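Local coordinates for ABC-type branched-chain amino acid transport systems periplasmic component-like protein (Thermomonospora curvata, PDB 4N03) that probably binds fatty acids such as palmitate as the substrate-binding component of an ABC transporter, at residues L36-D41 and A77-H82; S138-V143 and G338-H343; I226-G231 and N255-P260. All blocks are in the same frame, centred on the assembly; numbering follows the deposited sequence.

Interaction 1: L36-D41 and A77-H82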
loop_
_atom_site.group_PDB
_atom_site.type_symbol
_atom_site.label_atom_id
_atom_site.label_comp_id
_atom_site.label_asym_id
_atom_site.label_seq_id
_atom_site.Cartn_x
_atom_site.Cartn_y
_atom_site.Cartn_z
ATOM N N LEU A 36 -0.831 8.671 -18.375
ATOM C CA LEU A 36 -0.983 8.517 -16.952
ATOM C C LEU A 36 0.362 8.708 -16.300
ATOM O O LEU A 36 1.399 8.344 -16.868
ATOM C CB LEU A 36 -1.548 7.138 -16.618
ATOM C CG LEU A 36 -2.881 6.814 -17.282
ATOM C CD1 LEU A 36 -3.291 5.404 -16.918
ATOM C CD2 LEU A 36 -3.958 7.795 -16.858
ATOM N N GLY A 37 0.395 9.251 -15.092
ATOM C CA GLY A 37 1.625 9.439 -14.359
ATOM C C GLY A 37 1.816 8.439 -13.248
ATOM O O GLY A 37 0.861 8.081 -12.551
ATOM N N ILE A 38 3.066 8.060 -13.022
ATOM C CA ILE A 38 3.481 7.181 -11.972
ATOM C C ILE A 38 4.611 7.875 -11.230
ATOM O O ILE A 38 5.626 8.236 -11.839
ATOM C CB ILE A 38 3.892 5.813 -12.465
ATOM C CG1 ILE A 38 2.646 5.071 -12.968
ATOM C CG2 ILE A 38 4.598 5.029 -11.343
ATOM C CD1 ILE A 38 2.923 3.713 -13.555
ATOM N N ALA A 39 4.454 8.073 -9.917
ATOM C CA ALA A 39 5.495 8.669 -9.041
ATOM C C ALA A 39 5.802 7.649 -7.969
ATOM O O ALA A 39 4.985 7.448 -7.075
ATOM C CB ALA A 39 5.024 9.988 -8.465
ATOM N N THR A 40 6.961 7.005 -8.035
ATOM C CA THR A 40 7.240 5.861 -7.228
ATOM C C THR A 40 8.630 5.972 -6.597
ATOM O O THR A 40 9.303 6.945 -6.776
ATOM C CB THR A 40 7.057 4.566 -8.084
ATOM O OG1 THR A 40 7.043 3.415 -7.246
ATOM C CG2 THR A 40 8.157 4.408 -9.145
ATOM N N ASP A 41 8.998 4.937 -5.837
ATOM C CA ASP A 41 10.349 4.804 -5.326
ATOM C C ASP A 41 11.013 3.619 -6.027
ATOM O O ASP A 41 10.642 2.482 -5.796
ATOM C CB ASP A 41 10.389 4.575 -3.816
ATOM C CG ASP A 41 11.777 4.468 -3.286
ATOM O OD1 ASP A 41 12.705 4.882 -4.009
ATOM O OD2 ASP A 41 11.954 3.975 -2.152
ATOM N N ALA A 77 2.053 5.250 -19.707
ATOM C CA ALA A 77 2.383 5.590 -18.332
ATOM C C ALA A 77 3.792 6.122 -18.244
ATOM O O ALA A 77 4.732 5.430 -18.693
ATOM C CB ALA A 77 2.265 4.376 -17.443
ATOM N N VAL A 78 3.934 7.355 -17.794
ATOM C CA VAL A 78 5.230 7.953 -17.566
ATOM C C VAL A 78 5.612 7.785 -16.113
ATOM O O VAL A 78 4.778 7.914 -15.228
ATOM C CB VAL A 78 5.314 9.425 -17.989
ATOM C CG1 VAL A 78 4.914 9.568 -19.440
ATOM C CG2 VAL A 78 4.458 10.327 -17.144
ATOM N N VAL A 79 6.866 7.398 -15.916
ATOM C CA VAL A 79 7.338 6.957 -14.620
ATOM C C VAL A 79 8.406 7.873 -14.106
ATOM O O VAL A 79 9.401 8.096 -14.793
ATOM C CB VAL A 79 7.877 5.505 -14.645
ATOM C CG1 VAL A 79 8.427 5.092 -13.301
ATOM C CG2 VAL A 79 6.806 4.558 -15.105
ATOM N N ARG A 80 8.216 8.365 -12.875
ATOM C CA ARG A 80 9.202 9.168 -12.162
ATOM C C ARG A 80 9.541 8.540 -10.811
ATOM O O ARG A 80 8.688 7.963 -10.145
ATOM C CB ARG A 80 8.728 10.593 -11.928
ATOM C CG ARG A 80 8.703 11.463 -13.170
ATOM C CD ARG A 80 10.100 11.899 -13.558
ATOM N NE ARG A 80 10.020 12.868 -14.637
ATOM C CZ ARG A 80 9.820 12.548 -15.903
ATOM N NH1 ARG A 80 9.723 11.278 -16.261
ATOM N NH2 ARG A 80 9.740 13.510 -16.801
ATOM N N ASP A 81 10.801 8.667 -10.418
ATOM C CA ASP A 81 11.347 8.110 -9.168
ATOM C C ASP A 81 11.575 9.233 -8.171
ATOM O O ASP A 81 12.458 10.061 -8.387
ATOM C CB ASP A 81 12.646 7.375 -9.479
ATOM C CG ASP A 81 13.314 6.809 -8.259
ATOM O OD1 ASP A 81 12.675 6.653 -7.210
ATOM O OD2 ASP A 81 14.513 6.517 -8.325
ATOM N N HIS A 82 10.799 9.288 -7.082
ATOM C CA HIS A 82 11.047 10.265 -6.042
ATOM C C HIS A 82 11.991 9.780 -4.966
ATOM O O HIS A 82 12.330 10.565 -4.070
ATOM C CB HIS A 82 9.746 10.795 -5.423
ATOM C CG HIS A 82 8.848 9.763 -4.859
ATOM N ND1 HIS A 82 9.241 8.848 -3.898
ATOM C CD2 HIS A 82 7.518 9.565 -5.057
ATOM C CE1 HIS A 82 8.189 8.136 -3.540
ATOM N NE2 HIS A 82 7.144 8.536 -4.238
#
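T40 O, at the end of the strand pair, accepts H82 N at 2.8 Å and also lies over the centre of the H82 imidazole, 3.3 Å above its plane. The ring's rotation is fixed from outside the pair, NE2 bonding L107 O and ND1 bonding Y84 N. Close by, the carboxylates of D41 and D81 are nearly coplanar, with their OD1 atoms 3.7 Å apart. Any repulsion between these like charges would probably be eased by backbone N-H groups, those of T43 and G44 for D41 OD1 and those of L42 and G83 for D81 OD1. The strands run parallel, joined through helix 47-66 as a beta-alpha-beta unit of one lobe of the periplasmic binding protein. Further back, buried I38 is tightly packed: its CD1 meets A77 CB at 4.0 Å and its CB meets V79 CG2 at 4.1 Å, while T54 and Q57 of helix 47-66 cover it. The side of strand 74-81 turned from its partner is looser: it is outermost in the sheet, and A77, V78, V79 and R80 are only partly buried. On the face opposite I38, R80 CB lies 3.9 Å from I38 O, and one conformer bends away at chi2 (-76°).

Interaction 2: S138-V143 and G338-H343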
loop_
_atom_site.group_PDB
_atom_site.type_symbol
_atom_site.label_atom_id
_atom_site.label_comp_id
_atom_site.label_asym_id
_atom_site.label_seq_id
_atom_site.Cartn_x
_atom_site.Cartn_y
_atom_site.Cartn_z
ATOM N N SER A 138 -10.411 13.241 0.601
ATOM C CA SER A 138 -10.274 13.914 -0.702
ATOM C C SER A 138 -10.993 13.155 -1.768
ATOM O O SER A 138 -10.670 11.974 -2.014
ATOM C CB SER A 138 -8.839 13.996 -1.147
ATOM O OG SER A 138 -8.878 14.460 -2.523
ATOM N N LYS A 139 -11.916 13.783 -2.489
ATOM C CA LYS A 139 -12.641 13.123 -3.571
ATOM C C LYS A 139 -11.663 12.507 -4.569
ATOM O O LYS A 139 -11.988 11.483 -5.146
ATOM C CB LYS A 139 -13.590 14.108 -4.318
ATOM C CG LYS A 139 -14.596 13.457 -5.279
ATOM C CD LYS A 139 -15.433 14.466 -6.085
ATOM C CE LYS A 139 -16.207 13.760 -7.199
ATOM N NZ LYS A 139 -17.057 14.711 -7.965
ATOM N N TYR A 140 -10.547 13.183 -4.775
ATOM C CA TYR A 140 -9.641 12.816 -5.861
ATOM C C TYR A 140 -8.626 11.775 -5.491
ATOM O O TYR A 140 -7.944 11.248 -6.400
ATOM C CB TYR A 140 -8.975 14.071 -6.409
ATOM C CG TYR A 140 -9.982 14.996 -6.953
ATOM C CD1 TYR A 140 -10.562 14.745 -8.168
ATOM C CD2 TYR A 140 -10.448 16.080 -6.224
ATOM C CE1 TYR A 140 -11.533 15.547 -8.694
ATOM C CE2 TYR A 140 -11.490 16.884 -6.761
ATOM C CZ TYR A 140 -12.015 16.558 -7.998
ATOM O OH TYR A 140 -12.998 17.317 -8.611
ATOM N N ILE A 141 -8.492 11.417 -4.221
ATOM C CA ILE A 141 -7.509 10.432 -3.781
ATOM C C ILE A 141 -8.217 9.187 -3.349
ATOM O O ILE A 141 -9.074 9.257 -2.463
ATOM C CB ILE A 141 -6.613 10.965 -2.663
ATOM C CG1 ILE A 141 -5.898 12.240 -3.114
ATOM C CG2 ILE A 141 -5.644 9.872 -2.246
ATOM C CD1 ILE A 141 -5.098 12.919 -2.014
ATOM N N GLN A 142 -7.950 8.051 -3.992
ATOM C CA GLN A 142 -8.487 6.784 -3.506
ATOM C C GLN A 142 -7.487 6.065 -2.664
ATOM O O GLN A 142 -6.522 5.490 -3.195
ATOM C CB GLN A 142 -8.879 5.885 -4.674
ATOM C CG GLN A 142 -9.418 4.534 -4.213
ATOM C CD GLN A 142 -10.709 4.756 -3.417
ATOM O OE1 GLN A 142 -11.666 5.303 -3.952
ATOM N NE2 GLN A 142 -10.741 4.316 -2.181
ATOM N N VAL A 143 -7.723 6.035 -1.360
ATOM C CA VAL A 143 -6.930 5.194 -0.482
ATOM C C VAL A 143 -7.505 3.804 -0.590
ATOM O O VAL A 143 -8.669 3.573 -0.345
ATOM C CB VAL A 143 -6.977 5.689 0.968
ATOM C CG1 VAL A 143 -6.108 4.767 1.816
ATOM C CG2 VAL A 143 -6.497 7.139 1.070
ATOM N N GLY A 338 -14.938 13.797 -15.485
ATOM C CA GLY A 338 -15.543 12.570 -15.986
ATOM C C GLY A 338 -14.910 11.347 -15.339
ATOM O O GLY A 338 -15.583 10.399 -14.948
ATOM N N LEU A 339 -13.600 11.400 -15.180
ATOM C CA LEU A 339 -12.894 10.257 -14.647
ATOM C C LEU A 339 -13.200 10.005 -13.189
ATOM O O LEU A 339 -13.445 8.895 -12.755
ATOM C CB LEU A 339 -11.398 10.418 -14.864
ATOM C CG LEU A 339 -10.555 9.203 -14.471
ATOM C CD1 LEU A 339 -10.884 7.993 -15.337
ATOM C CD2 LEU A 339 -9.076 9.527 -14.626
ATOM N N ILE A 340 -13.179 11.060 -12.367
ATOM C CA ILE A 340 -13.429 10.889 -10.947
ATOM C C ILE A 340 -14.864 10.466 -10.705
ATOM O O ILE A 340 -15.125 9.637 -9.852
ATOM C CB ILE A 340 -13.008 12.100 -10.101
ATOM C CG1 ILE A 340 -12.859 11.683 -8.627
ATOM C CG2 ILE A 340 -13.963 13.249 -10.252
ATOM C CD1 ILE A 340 -11.766 10.660 -8.380
ATOM N N ASN A 341 -15.791 11.018 -11.484
ATOM C CA ASN A 341 -17.190 10.636 -11.277
ATOM C C ASN A 341 -17.410 9.175 -11.682
ATOM O O ASN A 341 -18.134 8.457 -11.031
ATOM C CB ASN A 341 -18.076 11.599 -12.057
ATOM C CG ASN A 341 -18.162 12.968 -11.403
ATOM O OD1 ASN A 341 -17.780 13.138 -10.261
ATOM N ND2 ASN A 341 -18.592 13.910 -12.159
ATOM N N ALA A 342 -16.727 8.701 -12.730
ATOM C CA ALA A 342 -16.766 7.289 -13.120
ATOM C C ALA A 342 -16.211 6.427 -11.990
ATOM O O ALA A 342 -16.812 5.439 -11.596
ATOM C CB ALA A 342 -15.985 7.051 -14.405
ATOM N N HIS A 343 -15.059 6.817 -11.429
ATOM C CA HIS A 343 -14.480 6.054 -10.341
ATOM C C HIS A 343 -15.431 5.982 -9.120
ATOM O O HIS A 343 -15.686 4.936 -8.549
ATOM C CB HIS A 343 -13.150 6.687 -9.894
ATOM C CG HIS A 343 -12.580 5.997 -8.710
ATOM N ND1 HIS A 343 -12.225 4.671 -8.692
ATOM C CD2 HIS A 343 -12.422 6.449 -7.442
ATOM C CE1 HIS A 343 -11.813 4.343 -7.481
ATOM N NE2 HIS A 343 -11.927 5.414 -6.699
#
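A type I beta turn from S138 to I141, carrying an ST turn in which S138 OG accepts Y140 N, faces the last turns of helix 336-343, and K139, Y140 and Q142 meet I340, N341 and H343 across the join. I340 is the apolar centre. Its CG2 meets Y140 CE1 at 3.7 Å, the isoleucine crossing the tyrosine side chain at about a right angle. Its CD1 makes a separate close methyl-oxygen contact, 3.3 Å from K139 O. On the outer side the K139 side chain, extended beyond CG, crosses I340 obliquely, CE lying 3.8 Å from I340 CG2, and ends in a hydrogen bond of 2.9 Å from NZ to N341 OD1, in the plane of that carbonyl. K139 is modelled in two conformers, so this bond may not always be present.

The inner polar link is more closely defined. H343 NE2 donates to Q142 OE1 over 2.8 Å, nearly straight at 165°, and the oxygen lies close to the imidazole plane, while the amide is turned 61° from the ring. Q142 CG is anti to the backbone N (chi1 179°), and the amide beyond it is also held at its other end, NE2 donating to V143 O at 2.9 Å. R344 adds a weak bond to Q142 OE1 and a regular one to K139 O.

Around the contact, the H343 ring meets F125 and F359 and touches I320 of helix 309-330. Y140 packs on I119 and E120 of helix 109-122, and the backbones of Y140 and Q142 bond to T126 of strand 126-129.

Interaction 3: I226-G231 and N255-P260. With PLM (palmitic acid), chain B.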
loop_
_atom_site.group_PDB
_atom_site.type_symbol
_atom_site.label_atom_id
_atom_site.label_comp_id
_atom_site.label_asym_id
_atom_site.label_seq_id
_atom_site.Cartn_x
_atom_site.Cartn_y
_atom_site.Cartn_z
ATOM N N ILE A 226 6.602 -6.745 19.490
ATOM C CA ILE A 226 7.308 -5.700 18.754
ATOM C C ILE A 226 6.502 -5.391 17.523
ATOM O O ILE A 226 6.247 -6.298 16.721
ATOM C CB ILE A 226 8.725 -6.157 18.354
ATOM C CG1 ILE A 226 9.562 -6.494 19.605
ATOM C CG2 ILE A 226 9.409 -5.108 17.500
ATOM C CD1 ILE A 226 10.851 -7.236 19.286
ATOM N N LEU A 227 6.144 -4.153 17.291
ATOM C CA LEU A 227 5.421 -3.691 16.118
ATOM C C LEU A 227 6.352 -2.814 15.322
ATOM O O LEU A 227 7.178 -2.090 15.885
ATOM C CB LEU A 227 4.156 -2.917 16.506
ATOM C CG LEU A 227 2.938 -3.768 16.875
ATOM C CD1 LEU A 227 3.163 -4.852 17.911
ATOM C CD2 LEU A 227 1.816 -2.835 17.317
ATOM N N LEU A 228 6.243 -2.919 13.991
ATOM C CA LEU A 228 7.163 -2.224 13.096
ATOM C C LEU A 228 6.424 -1.605 11.940
ATOM O O LEU A 228 5.815 -2.312 11.138
ATOM C CB LEU A 228 8.234 -3.161 12.568
ATOM C CG LEU A 228 9.278 -2.545 11.636
ATOM C CD1 LEU A 228 10.100 -1.457 12.320
ATOM C CD2 LEU A 228 10.210 -3.584 11.049
ATOM N N SER A 229 6.554 -0.300 11.778
ATOM C CA SER A 229 6.054 0.411 10.617
ATOM C C SER A 229 7.199 1.114 9.959
ATOM O O SER A 229 7.610 2.208 10.311
ATOM C CB SER A 229 4.940 1.380 11.010
ATOM O OG SER A 229 3.910 0.713 11.714
ATOM N N ALA A 230 7.804 0.378 9.025
ATOM C CA ALA A 230 9.033 0.793 8.343
ATOM C C ALA A 230 9.082 -0.015 7.044
ATOM O O ALA A 230 8.042 -0.513 6.576
ATOM C CB ALA A 230 10.210 0.524 9.226
ATOM N N GLY A 231 10.258 -0.065 6.427
ATOM C CA GLY A 231 10.429 -0.774 5.179
ATOM C C GLY A 231 11.230 -2.019 5.359
ATOM O O GLY A 231 11.587 -2.457 6.456
ATOM N N ASN A 255 2.186 -3.174 6.321
ATOM C CA ASN A 255 2.128 -3.965 5.091
ATOM C C ASN A 255 3.350 -3.932 4.215
ATOM O O ASN A 255 3.526 -4.814 3.369
ATOM C CB ASN A 255 0.856 -3.675 4.281
ATOM C CG ASN A 255 0.790 -2.272 3.715
ATOM O OD1 ASN A 255 1.799 -1.717 3.333
ATOM N ND2 ASN A 255 -0.425 -1.727 3.619
ATOM N N SER A 256 4.232 -2.959 4.402
ATOM C CA SER A 256 5.406 -2.782 3.551
ATOM C C SER A 256 6.696 -3.120 4.256
ATOM O O SER A 256 7.787 -2.927 3.678
ATOM C CB SER A 256 5.485 -1.369 3.001
ATOM O OG SER A 256 5.722 -0.443 4.044
ATOM N N ALA A 257 6.633 -3.677 5.452
ATOM C CA ALA A 257 7.816 -3.970 6.265
ATOM C C ALA A 257 8.411 -5.348 5.903
ATOM O O ALA A 257 8.728 -6.135 6.791
ATOM C CB ALA A 257 7.492 -3.870 7.754
ATOM N N TYR A 258 8.547 -5.642 4.609
ATOM C CA TYR A 258 8.990 -6.943 4.092
ATOM C C TYR A 258 9.078 -6.862 2.591
ATOM O O TYR A 258 8.271 -6.249 1.949
ATOM C CB TYR A 258 7.986 -8.036 4.497
ATOM C CG TYR A 258 8.314 -9.341 3.880
ATOM C CD1 TYR A 258 9.438 -10.038 4.290
ATOM C CD2 TYR A 258 7.516 -9.924 2.919
ATOM C CE1 TYR A 258 9.789 -11.245 3.663
ATOM C CE2 TYR A 258 7.854 -11.142 2.332
ATOM C CZ TYR A 258 8.978 -11.794 2.732
ATOM O OH TYR A 258 9.345 -13.013 2.169
ATOM N N SER A 259 10.096 -7.529 2.032
ATOM C CA SER A 259 10.204 -7.855 0.610
ATOM C C SER A 259 10.764 -9.267 0.554
ATOM O O SER A 259 11.580 -9.658 1.369
ATOM C CB SER A 259 11.179 -6.880 -0.061
ATOM O OG SER A 259 12.501 -7.100 0.434
ATOM N N PRO A 260 10.367 -10.057 -0.458
ATOM C CA PRO A 260 10.913 -11.395 -0.566
ATOM C C PRO A 260 12.405 -11.458 -0.835
ATOM O O PRO A 260 13.034 -12.447 -0.468
ATOM C CB PRO A 260 10.171 -11.982 -1.759
ATOM C CG PRO A 260 8.959 -11.178 -1.925
ATOM C CD PRO A 260 9.305 -9.812 -1.441
HETATM C C1 PLM B . 4.143 4.831 3.305
HETATM O O1 PLM B . 2.893 4.827 3.454
HETATM O O2 PLM B . 4.842 5.861 3.190
HETATM C C2 PLM B . 4.836 3.508 3.075
HETATM C C3 PLM B . 4.651 3.137 1.540
HETATM C C4 PLM B . 5.104 1.733 1.209
HETATM C C5 PLM B . 4.987 1.416 -0.242
HETATM C C6 PLM B . 5.318 -0.018 -0.709
HETATM C C7 PLM B . 4.059 -0.875 -0.722
HETATM C C8 PLM B . 4.267 -2.342 -0.975
HETATM C C9 PLM B . 3.012 -3.133 -1.293
HETATM C CA PLM B . 2.290 -3.744 -0.069
HETATM C CB PLM B . 0.870 -4.251 -0.544
HETATM C CC PLM B . -0.266 -3.674 0.351
HETATM C CD PLM B . -1.631 -3.653 -0.305
HETATM C CE PLM B . -2.777 -3.066 0.508
HETATM C CF PLM B . -3.878 -2.526 -0.417
HETATM C CG PLM B . -4.887 -3.563 -0.876
#
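S256 OG lies between the backbone N and the carbonyl carbon (chi1 67°), which sets it 3.4 Å from A230 O, while S256 CB comes within 3.6 Å of palmitic acid C4. The preceding residue, N255, has a similar first torsion (chi1 66°) that directs CG to the fatty acid. S256 OG is hydrogen-bonded to Y46 OH, and A230 O is bonded to Y180 OH, so two tyrosines hold this small polar group beside the alkyl chain.

Next to it A257 forms the closest backbone approach. It is the centre of an inverse gamma turn, closed by a weak bond from Y258 N to S256 O, and the turn brings A257 CA and CB close to A230 O. A257 CA makes a CH...O contact of 3.5 Å with A230 O, at a bent 120°, and A257 CB lies 3.6 Å from the same oxygen. L228 CD2 completes the apolar side, 4.3 Å from A257 CB.

The two segments lie at the C-terminal ends of the adjacent parallel strands 225-229 and 251-253, where the loops of this periplasmic binding protein line the ligand cleft. G231 is the N-cap of helix 232-244, its N bonded to Q234 OE1, and its CA sits 3.7 Å from S256 O.

Along the methyl half of the palmitic acid, remote from its carboxyl group, N255 lays its amide against the chain, CG being 3.8 Å from palmitic acid CC and OD1 4.0 Å from palmitic acid CA. An alanine here would keep CB but would probably open a gap beside the alkyl chain where the amide had packed, leaving that stretch freer to shift. The hydrogen bonds of the palmitic acid are made elsewhere, with Y148 OH, Y84 OH and S109 OG.

From the N terminus, interaction 1 comes first: it closes the short loop through helix 47-66 and pairs strands 33-40 and 74-81 at the edge of the four-stranded parallel sheet. Interaction 2 then joins the loop between strand 126-129 and helix 148-161 to helix 336-343, late in the chain, across 194 intervening residues. Within that long span, interaction 3 opens and closes around helix 232-244, joining the ends of two neighbouring strands of the seven-stranded sheet. Interaction 3 is therefore enclosed by interaction 2, while interaction 1 precedes both and none cross. No two of them touch; the centres of interactions 2 and 3 are about 29 Å apart, on opposite sides of the chain's centre.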